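Local coordinates for PA14 domain-containing protein (Clostridium clariflavum, PDB 6QDI) that probably senses plant-biomass polysaccharides outside the cell, through the calcium-binding tandem PA14 domains of an RsgI-type anti-sigma factor, at residues R5-D10 with T15-T20; K24-F29 with V47-K52. All blocks are in the same frame, centred on the assembly; numbering follows the deposited sequence.

Contact 1 (R5-D10 with T15-T20); sequences RGDYFD and TNFKLT. With CA (calcium ion), chain G.
Residues Arg5 to Phe9 and Phe17 to Thr20 form an antiparallel beta hairpin in the first PA14 domain, interrupted by a classic beta bulge and ending beside a calcium site. At the bulge Lys18 and Leu19 both face Tyr8: Tyr8 N donates to Leu19 O at 2.8 Å, while Tyr8 O takes Lys18 N at 2.9 Å and Leu19 N only weakly. Thr20, paired with Asp7, links two polar side chains. With its hydroxyl set opposite the backbone N (chi1 -169°), OG1 accepts from Arg5 NH1 at 2.9 Å, in the plane of the guanidinium, and donates to Asp7 OD1 at 2.8 Å. On the same face Phe9 CE1 rests on Phe17 CB at 3.8 Å, and Tyr146 packs against both rings. Asp7 OD1 also meets the rim of the Phe17 ring at CE1. Where the strands give way to the turn, Asp10 N donates to Asn16 O at 2.9 Å, and Asp10 O binds calcium at 2.4 Å, together with Asp42, Ser44 and three waters. The Asp10 carboxylate works in the second shell: OD1 accepts from a calcium-bound water and from Arg40 N. The Lys18 aliphatic chain crosses this carboxylate at a slant, bringing CE to 3.2 Å from OD2, although the ammonium stays beyond salt-bridge range. The hairpin thus holds a metal ligand by its backbone, while the nearby lysine charge probably favours the ionised carboxylate.

Contact 2 (K24-F29 with V47-K52); sequences KTIDFF and VRWTGK
No backbone hydrogen bond links Ile26 and Phe28 to Trp49; the two segments belong to strands of different sheets, 27-31 and 44-53, and even the nearest alpha carbons, those of Ile26 and Trp49, stand 8.4 Å apart. Three side chains bridge the space between. Trp49 reaches in from its strand with CG opposite the carbonyl carbon (chi1 -72°), so that its indole presents a face to Ile26. Both branches of the isoleucine use that face: CD1 lies above the rim, beside the CG-CD2 bond, 3.7 Å from Trp49 CG, and CG2 lies over the six-membered ring as a CH-pi contact, 4.1 Å from its centroid and only 10° off the normal. Val47 CG1 lies against the opposite face, making the indole the filling of an aliphatic sandwich. Phe28 comes in beyond the benzo end of the indole, CE2 approaching Trp49 CZ2 at 3.7 Å. The two planes are nearly parallel, 14° apart, but have slid past each other until the centroids are separated by 5.8 Å, with little overlap; Phe28 is also stacked with Trp30. The indole's polar atom, NE1, donates to Asp23 OD2. Leu108 touches both Ile26 and Trp49, with Val119 against Trp49 and Leu121 against Ile26. Large side chains meeting between facing antiparallel sheets, without strand pairing, are the hallmark of a beta-sandwich interior, here that of the first PA14 domain.

Contact 1 pairs strands within one sheet, contact 2 joins that sheet to the one facing it, and strands 4-9 and 44-53, neighbours in the first sheet, connect them. The edge of strand 4-9 away from strand 17-23 is paired with strand 44-53, Asp7 N lying 2.8 Å from Arg48 O and Arg5 O 2.9 Å from Thr50 N. Gly6 CA comes within 3.5 Å of Trp49 CD1, and the Tyr8 side chain touches Trp49 too. Asp23 ties the contacts further, hydrogen-bonding both Tyr8 OH and Trp49 NE1. The centres are 12 Å apart. Residues 5-10 supply a calcium ligand directly, whereas in contact 2 the Phe28 side chain is about 12 Å from a bound calcium.

Contact 1 (R5-D10 with T15-T20)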
ATOM      1  N   ARG A   5      14.420   9.496   1.858  1.00  9.11           N
ATOM      2  CA  ARG A   5      13.466   9.240   0.753  1.00  9.18           C
ATOM      3  C   ARG A   5      12.264   8.492   1.320  1.00  8.78           C
ATOM      4  O   ARG A   5      12.425   7.372   1.845  1.00  9.14           O
ATOM      5  CB  ARG A   5      14.089   8.434  -0.389  1.00 10.09           C
ATOM      6  CG  ARG A   5      13.051   8.247  -1.496  1.00 10.41           C
ATOM      7  CD  ARG A   5      13.684   7.963  -2.816  1.00 10.89           C
ATOM      8  NE  ARG A   5      14.476   9.112  -3.289  1.00 11.01           N
ATOM      9  CZ  ARG A   5      13.977  10.204  -3.835  1.00 11.27           C
ATOM     10  NH1 ARG A   5      12.690  10.382  -3.970  1.00 11.70           N
ATOM     11  NH2 ARG A   5      14.814  11.188  -4.208  1.00 12.68           N
ATOM     12  N   GLY A   6      11.084   9.102   1.200  1.00  8.86           N
ATOM     13  CA  GLY A   6       9.833   8.501   1.610  1.00  8.85           C
ATOM     14  C   GLY A   6       9.114   7.991   0.362  1.00  8.59           C
ATOM     15  O   GLY A   6       8.835   8.774  -0.550  1.00  9.96           O
ATOM     16  N   ASP A   7       8.791   6.684   0.369  1.00  8.41           N
ATOM     17  CA  ASP A   7       7.941   6.059  -0.628  1.00  7.90           C
ATOM     18  C   ASP A   7       6.603   5.850   0.057  1.00  7.40           C
ATOM     19  O   ASP A   7       6.515   5.175   1.100  1.00  7.83           O
ATOM     20  CB  ASP A   7       8.566   4.759  -1.103  1.00  8.34           C
ATOM     21  CG  ASP A   7       9.815   4.977  -1.913  1.00  9.56           C
ATOM     22  OD1 ASP A   7       9.908   5.937  -2.682  1.00 10.38           O
ATOM     23  OD2 ASP A   7      10.738   4.151  -1.741  1.00 13.57           O
ATOM     24  N   TYR A   8       5.578   6.421  -0.555  1.00  7.58           N
ATOM     25  CA  TYR A   8       4.247   6.448  -0.008  1.00  7.79           C
ATOM     26  C   TYR A   8       3.337   5.508  -0.776  1.00  7.85           C
ATOM     27  O   TYR A   8       3.239   5.586  -2.015  1.00  8.44           O
ATOM     28  CB  TYR A   8       3.668   7.912  -0.075  1.00  8.60           C
ATOM     29  CG  TYR A   8       4.369   8.853   0.895  1.00  8.56           C
ATOM     30  CD1 TYR A   8       5.663   9.314   0.657  1.00  8.98           C
ATOM     31  CD2 TYR A   8       3.735   9.245   2.051  1.00  8.59           C
ATOM     32  CE1 TYR A   8       6.322  10.122   1.559  1.00  8.92           C
ATOM     33  CE2 TYR A   8       4.374  10.055   2.982  1.00  8.60           C
ATOM     34  CZ  TYR A   8       5.669  10.479   2.739  1.00  8.61           C
ATOM     35  OH  TYR A   8       6.256  11.300   3.696  1.00  9.63           O
ATOM     36  N   PHE A   9       2.646   4.656  -0.015  1.00  7.50           N
ATOM     37  CA  PHE A   9       1.841   3.564  -0.541  1.00  7.52           C
ATOM     38  C   PHE A   9       0.391   3.752  -0.154  1.00  7.00           C
ATOM     39  O   PHE A   9       0.072   4.207   0.954  1.00  7.85           O
ATOM     40  CB  PHE A   9       2.348   2.229   0.015  1.00  7.44           C
ATOM     41  CG  PHE A   9       3.773   1.927  -0.396  1.00  7.81           C
ATOM     42  CD1 PHE A   9       4.035   1.203  -1.546  1.00  8.69           C
ATOM     43  CD2 PHE A   9       4.849   2.308   0.389  1.00  8.72           C
ATOM     44  CE1 PHE A   9       5.340   0.931  -1.929  1.00  9.48           C
ATOM     45  CE2 PHE A   9       6.153   2.034  -0.001  1.00  9.04           C
ATOM     46  CZ  PHE A   9       6.370   1.336  -1.154  1.00  9.60           C
ATOM     47  N   ASP A  10      -0.498   3.347  -1.047  1.00  7.29           N
ATOM     48  CA  ASP A  10      -1.926   3.570  -0.899  1.00  7.33           C
ATOM     49  C   ASP A  10      -2.605   2.560   0.013  1.00  6.75           C
ATOM     50  O   ASP A  10      -3.783   2.695   0.258  1.00  8.38           O
ATOM     51  CB  ASP A  10      -2.640   3.545  -2.269  1.00  9.02           C
ATOM     52  CG  ASP A  10      -3.451   4.807  -2.596  1.00 10.51           C
ATOM     53  OD1 ASP A  10      -3.455   5.760  -1.878  1.00  9.87           O
ATOM     54  OD2 ASP A  10      -3.977   4.890  -3.765  1.00 13.03           O
ATOM     55  N   THR A  15       2.201  -1.687  -0.147  1.00  7.28           N
ATOM     56  CA  THR A  15       1.868  -2.032  -1.504  1.00  8.08           C
ATOM     57  C   THR A  15       1.077  -0.881  -2.145  1.00  7.63           C
ATOM     58  O   THR A  15       0.422  -0.091  -1.478  1.00  7.89           O
ATOM     59  CB  THR A  15       1.098  -3.335  -1.616  1.00  8.12           C
ATOM     60  OG1 THR A  15      -0.213  -3.201  -1.075  1.00  7.72           O
ATOM     61  CG2 THR A  15       1.851  -4.492  -1.023  1.00  8.28           C
ATOM     62  N   ASN A  16       1.170  -0.860  -3.481  1.00  8.70           N
ATOM     63  CA  ASN A  16       0.525   0.126  -4.345  1.00  9.38           C
ATOM     64  C   ASN A  16       1.145   1.509  -4.175  1.00  9.00           C
ATOM     65  O   ASN A  16       0.566   2.433  -3.596  1.00  8.99           O
ATOM     66  CB  ASN A  16      -0.997   0.124  -4.222  1.00  9.48           C
ATOM     67  CG  ASN A  16      -1.631   0.734  -5.418  1.00 11.73           C
ATOM     68  OD1 ASN A  16      -0.974   0.923  -6.456  1.00 16.25           O
ATOM     69  ND2 ASN A  16      -2.911   0.954  -5.343  1.00 12.69           N
ATOM     70  N   PHE A  17       2.366   1.636  -4.669  1.00  9.68           N
ATOM     71  CA  PHE A  17       3.135   2.864  -4.641  1.00  9.37           C
ATOM     72  C   PHE A  17       2.448   3.994  -5.379  1.00  9.97           C
ATOM     73  O   PHE A  17       1.985   3.795  -6.510  1.00 12.18           O
ATOM     74  CB  PHE A  17       4.493   2.575  -5.298  1.00  9.90           C
ATOM     75  CG  PHE A  17       5.325   3.801  -5.503  1.00 10.26           C
ATOM     76  CD1 PHE A  17       6.120   4.313  -4.491  1.00 10.01           C
ATOM     77  CD2 PHE A  17       5.333   4.435  -6.722  1.00 10.97           C
ATOM     78  CE1 PHE A  17       6.910   5.450  -4.700  1.00 10.67           C
ATOM     79  CE2 PHE A  17       6.072   5.591  -6.924  1.00 11.61           C
ATOM     80  CZ  PHE A  17       6.884   6.072  -5.929  1.00 10.97           C
ATOM     81  N   LYS A  18       2.381   5.160  -4.737  1.00  9.34           N
ATOM     82  CA  LYS A  18       1.844   6.340  -5.366  1.00  9.81           C
ATOM     83  C   LYS A  18       2.760   7.550  -5.463  1.00 10.40           C
ATOM     84  O   LYS A  18       2.505   8.426  -6.301  1.00 12.79           O
ATOM     85  CB  LYS A  18       0.540   6.765  -4.702  1.00 12.50           C
ATOM     86  CG  LYS A  18      -0.569   5.708  -4.766  1.00 13.40           C
ATOM     87  CD  LYS A  18      -1.074   5.432  -6.206  1.00 17.53           C
ATOM     88  CE  LYS A  18      -2.148   4.338  -6.276  1.00 20.36           C
ATOM     89  NZ  LYS A  18      -2.651   4.020  -7.660  1.00 24.59           N
ATOM     90  N   LEU A  19       3.798   7.645  -4.639  1.00  9.89           N
ATOM     91  CA  LEU A  19       4.587   8.891  -4.588  1.00 10.35           C
ATOM     92  C   LEU A  19       5.878   8.650  -3.886  1.00  9.37           C
ATOM     93  O   LEU A  19       5.919   7.958  -2.836  1.00  9.70           O
ATOM     94  CB  LEU A  19       3.837   9.965  -3.822  1.00 11.56           C
ATOM     95  CG  LEU A  19       4.530  11.296  -3.598  1.00 13.16           C
ATOM     96  CD1 LEU A  19       4.631  12.075  -4.896  1.00 15.38           C
ATOM     97  CD2 LEU A  19       3.774  12.080  -2.541  1.00 14.06           C
ATOM     98  N   THR A  20       6.956   9.194  -4.454  1.00  9.71           N
ATOM     99  CA  THR A  20       8.191   9.317  -3.703  1.00  9.80           C
ATOM    100  C   THR A  20       8.534  10.811  -3.527  1.00 10.49           C
ATOM    101  O   THR A  20       8.246  11.628  -4.390  1.00 11.08           O
ATOM    102  CB  THR A  20       9.364   8.576  -4.409  1.00 10.02           C
ATOM    103  OG1 THR A  20      10.479   8.504  -3.520  1.00 10.74           O
ATOM    104  CG2 THR A  20       9.787   9.234  -5.727  1.00 11.44           C
TER
HETATM  105 CA    CA G 406      -5.822   3.464   1.260  1.00  7.31          CA
HETATM  106  O   HOH W   1      -4.841   5.514   0.561  1.00  8.32           O
HETATM  107  O   HOH W   2      -6.438   3.332  -1.141  1.00 11.37           O
HETATM  108  O   HOH W   3      -6.004   1.038   0.896  1.00  8.63           O

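Contact 2 (K24-F29 with V47-K52)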
ATOM      1  N   LYS A  24      12.447  16.080   4.976  1.00  9.91           N
ATOM      2  CA  LYS A  24      13.617  16.611   5.659  1.00 10.98           C
ATOM      3  C   LYS A  24      13.919  15.930   6.972  1.00 10.20           C
ATOM      4  O   LYS A  24      15.078  15.703   7.281  1.00 10.28           O
ATOM      5  CB  LYS A  24      13.505  18.117   5.863  1.00 12.47           C
ATOM      6  CG  LYS A  24      13.589  18.893   4.556  1.00 15.00           C
ATOM      7  CD  LYS A  24      13.625  20.383   4.816  1.00 17.29           C
ATOM      8  CE  LYS A  24      13.594  21.186   3.509  1.00 19.81           C
ATOM      9  NZ  LYS A  24      14.842  21.021   2.707  1.00 22.85           N
ATOM     10  N   THR A  25      12.860  15.545   7.681  1.00 10.31           N
ATOM     11  CA  THR A  25      12.940  14.807   8.914  1.00 10.51           C
ATOM     12  C   THR A  25      11.739  13.854   8.969  1.00 10.34           C
ATOM     13  O   THR A  25      10.782  14.028   8.197  1.00 11.03           O
ATOM     14  CB  THR A  25      12.854  15.748  10.146  1.00 11.67           C
ATOM     15  OG1 THR A  25      11.608  16.415  10.130  1.00 13.88           O
ATOM     16  CG2 THR A  25      14.002  16.755  10.210  1.00 12.34           C
ATOM     17  N   ILE A  26      11.792  12.872   9.879  1.00 10.32           N
ATOM     18  CA  ILE A  26      10.604  12.015  10.122  1.00 10.24           C
ATOM     19  C   ILE A  26       9.870  12.615  11.313  1.00  9.46           C
ATOM     20  O   ILE A  26      10.161  12.313  12.464  1.00 10.00           O
ATOM     21  CB  ILE A  26      10.981  10.530  10.339  1.00 10.31           C
ATOM     22  CG1 ILE A  26      11.822   9.999   9.173  1.00 12.53           C
ATOM     23  CG2 ILE A  26       9.687   9.725  10.474  1.00 10.31           C
ATOM     24  CD1 ILE A  26      12.039   8.498   9.103  1.00 15.47           C
ATOM     25  N   ASP A  27       8.905  13.476  11.008  1.00 10.02           N
ATOM     26  CA  ASP A  27       8.177  14.232  12.009  1.00 10.51           C
ATOM     27  C   ASP A  27       6.862  14.625  11.392  1.00  9.56           C
ATOM     28  O   ASP A  27       6.775  15.677  10.761  1.00 12.53           O
ATOM     29  CB  ASP A  27       9.008  15.452  12.419  1.00 11.26           C
ATOM     30  CG  ASP A  27       8.364  16.299  13.483  1.00 13.77           C
ATOM     31  OD1 ASP A  27       7.406  15.853  14.160  1.00 15.99           O
ATOM     32  OD2 ASP A  27       8.885  17.406  13.620  1.00 17.44           O
ATOM     33  N   PHE A  28       5.883  13.732  11.482  1.00  8.85           N
ATOM     34  CA  PHE A  28       4.630  13.887  10.757  1.00  8.41           C
ATOM     35  C   PHE A  28       3.437  13.696  11.651  1.00  8.38           C
ATOM     36  O   PHE A  28       3.400  12.785  12.479  1.00  8.41           O
ATOM     37  CB  PHE A  28       4.537  12.884   9.603  1.00  9.60           C
ATOM     38  CG  PHE A  28       5.453  13.222   8.487  1.00  9.70           C
ATOM     39  CD1 PHE A  28       5.125  14.225   7.624  1.00 10.72           C
ATOM     40  CD2 PHE A  28       6.650  12.559   8.291  1.00  9.94           C
ATOM     41  CE1 PHE A  28       5.958  14.583   6.581  1.00 11.27           C
ATOM     42  CE2 PHE A  28       7.503  12.913   7.238  1.00 10.71           C
ATOM     43  CZ  PHE A  28       7.158  13.929   6.403  1.00 12.86           C
ATOM     44  N   PHE A  29       2.459  14.558  11.458  1.00  8.61           N
ATOM     45  CA  PHE A  29       1.196  14.419  12.100  1.00  9.13           C
ATOM     46  C   PHE A  29       0.141  14.689  11.040  1.00  8.81           C
ATOM     47  O   PHE A  29       0.036  15.853  10.573  1.00 10.36           O
ATOM     48  CB  PHE A  29       1.055  15.388  13.280  1.00  9.49           C
ATOM     49  CG  PHE A  29      -0.220  15.235  14.022  1.00  9.16           C
ATOM     50  CD1 PHE A  29      -1.448  15.756  13.505  1.00 10.19           C
ATOM     51  CD2 PHE A  29      -0.271  14.607  15.246  1.00  9.66           C
ATOM     52  CE1 PHE A  29      -2.632  15.619  14.177  1.00 10.63           C
ATOM     53  CE2 PHE A  29      -1.455  14.515  15.918  1.00 11.05           C
ATOM     54  CZ  PHE A  29      -2.624  14.998  15.372  1.00 10.86           C
ATOM     55  N   VAL A  47       4.192   4.031   4.594  1.00  5.99           N
ATOM     56  CA  VAL A  47       5.360   4.750   4.117  1.00  6.35           C
ATOM     57  C   VAL A  47       6.599   3.975   4.462  1.00  6.59           C
ATOM     58  O   VAL A  47       6.713   3.385   5.560  1.00  6.94           O
ATOM     59  CB  VAL A  47       5.450   6.168   4.764  1.00  7.37           C
ATOM     60  CG1 VAL A  47       6.504   6.988   4.049  1.00  8.40           C
ATOM     61  CG2 VAL A  47       4.117   6.890   4.750  1.00  7.14           C
ATOM     62  N   ARG A  48       7.572   3.977   3.537  1.00  7.04           N
ATOM     63  CA  ARG A  48       8.913   3.506   3.832  1.00  7.58           C
ATOM     64  C   ARG A  48       9.891   4.650   3.594  1.00  7.78           C
ATOM     65  O   ARG A  48       9.922   5.241   2.514  1.00  9.07           O
ATOM     66  CB  ARG A  48       9.340   2.346   2.967  1.00  8.08           C
ATOM     67  CG  ARG A  48      10.737   1.844   3.264  1.00  8.70           C
ATOM     68  CD  ARG A  48      11.176   0.723   2.355  1.00  9.56           C
ATOM     69  NE  ARG A  48      10.373  -0.465   2.533  1.00 10.02           N
ATOM     70  CZ  ARG A  48       9.558  -0.995   1.627  1.00  9.16           C
ATOM     71  NH1 ARG A  48       9.316  -0.413   0.486  1.00 10.48           N
ATOM     72  NH2 ARG A  48       8.886  -2.119   1.948  1.00 11.01           N
ATOM     73  N   TRP A  49      10.701   4.937   4.609  1.00  7.47           N
ATOM     74  CA  TRP A  49      11.817   5.878   4.480  1.00  7.81           C
ATOM     75  C   TRP A  49      13.129   5.142   4.425  1.00  8.16           C
ATOM     76  O   TRP A  49      13.384   4.227   5.229  1.00  8.32           O
ATOM     77  CB  TRP A  49      11.862   6.864   5.657  1.00  8.34           C
ATOM     78  CG  TRP A  49      10.782   7.884   5.627  1.00  8.02           C
ATOM     79  CD1 TRP A  49      10.763   9.031   4.920  1.00  8.73           C
ATOM     80  CD2 TRP A  49       9.549   7.866   6.367  1.00  7.43           C
ATOM     81  NE1 TRP A  49       9.626   9.720   5.139  1.00  8.82           N
ATOM     82  CE2 TRP A  49       8.854   9.028   6.033  1.00  7.55           C
ATOM     83  CE3 TRP A  49       8.956   6.944   7.270  1.00  7.35           C
ATOM     84  CZ2 TRP A  49       7.620   9.317   6.563  1.00  8.04           C
ATOM     85  CZ3 TRP A  49       7.709   7.269   7.806  1.00  7.67           C
ATOM     86  CH2 TRP A  49       7.064   8.418   7.427  1.00  8.08           C
ATOM     87  N   THR A  50      13.993   5.534   3.477  1.00  8.40           N
ATOM     88  CA  THR A  50      15.296   4.940   3.327  1.00  9.09           C
ATOM     89  C   THR A  50      16.365   6.017   3.086  1.00  8.56           C
ATOM     90  O   THR A  50      16.128   7.052   2.445  1.00  9.28           O
ATOM     91  CB  THR A  50      15.351   3.913   2.166  1.00  9.41           C
ATOM     92  OG1 THR A  50      14.835   4.512   0.989  1.00 11.69           O
ATOM     93  CG2 THR A  50      14.547   2.663   2.512  1.00 10.83           C
ATOM     94  N   GLY A  51      17.554   5.698   3.559  1.00  9.72           N
ATOM     95  CA  GLY A  51      18.716   6.513   3.277  1.00  9.43           C
ATOM     96  C   GLY A  51      19.793   6.182   4.276  1.00  9.44           C
ATOM     97  O   GLY A  51      19.945   5.028   4.712  1.00  9.99           O
ATOM     98  N   LYS A  52      20.575   7.200   4.633  1.00 10.65           N
ATOM     99  CA  LYS A  52      21.681   7.058   5.588  1.00 10.93           C
ATOM    100  C   LYS A  52      21.525   8.047   6.717  1.00 10.40           C
ATOM    101  O   LYS A  52      20.911   9.105   6.534  1.00 11.19           O
ATOM    102  CB  LYS A  52      23.012   7.312   4.918  1.00 12.62           C
ATOM    103  CG  LYS A  52      23.262   6.492   3.687  1.00 14.83           C
ATOM    104  CD  LYS A  52      23.631   5.068   3.991  1.00 17.82           C
ATOM    105  CE  LYS A  52      24.291   4.425   2.746  1.00 19.67           C
ATOM    106  NZ  LYS A  52      24.667   3.022   2.994  1.00 20.55           N
TER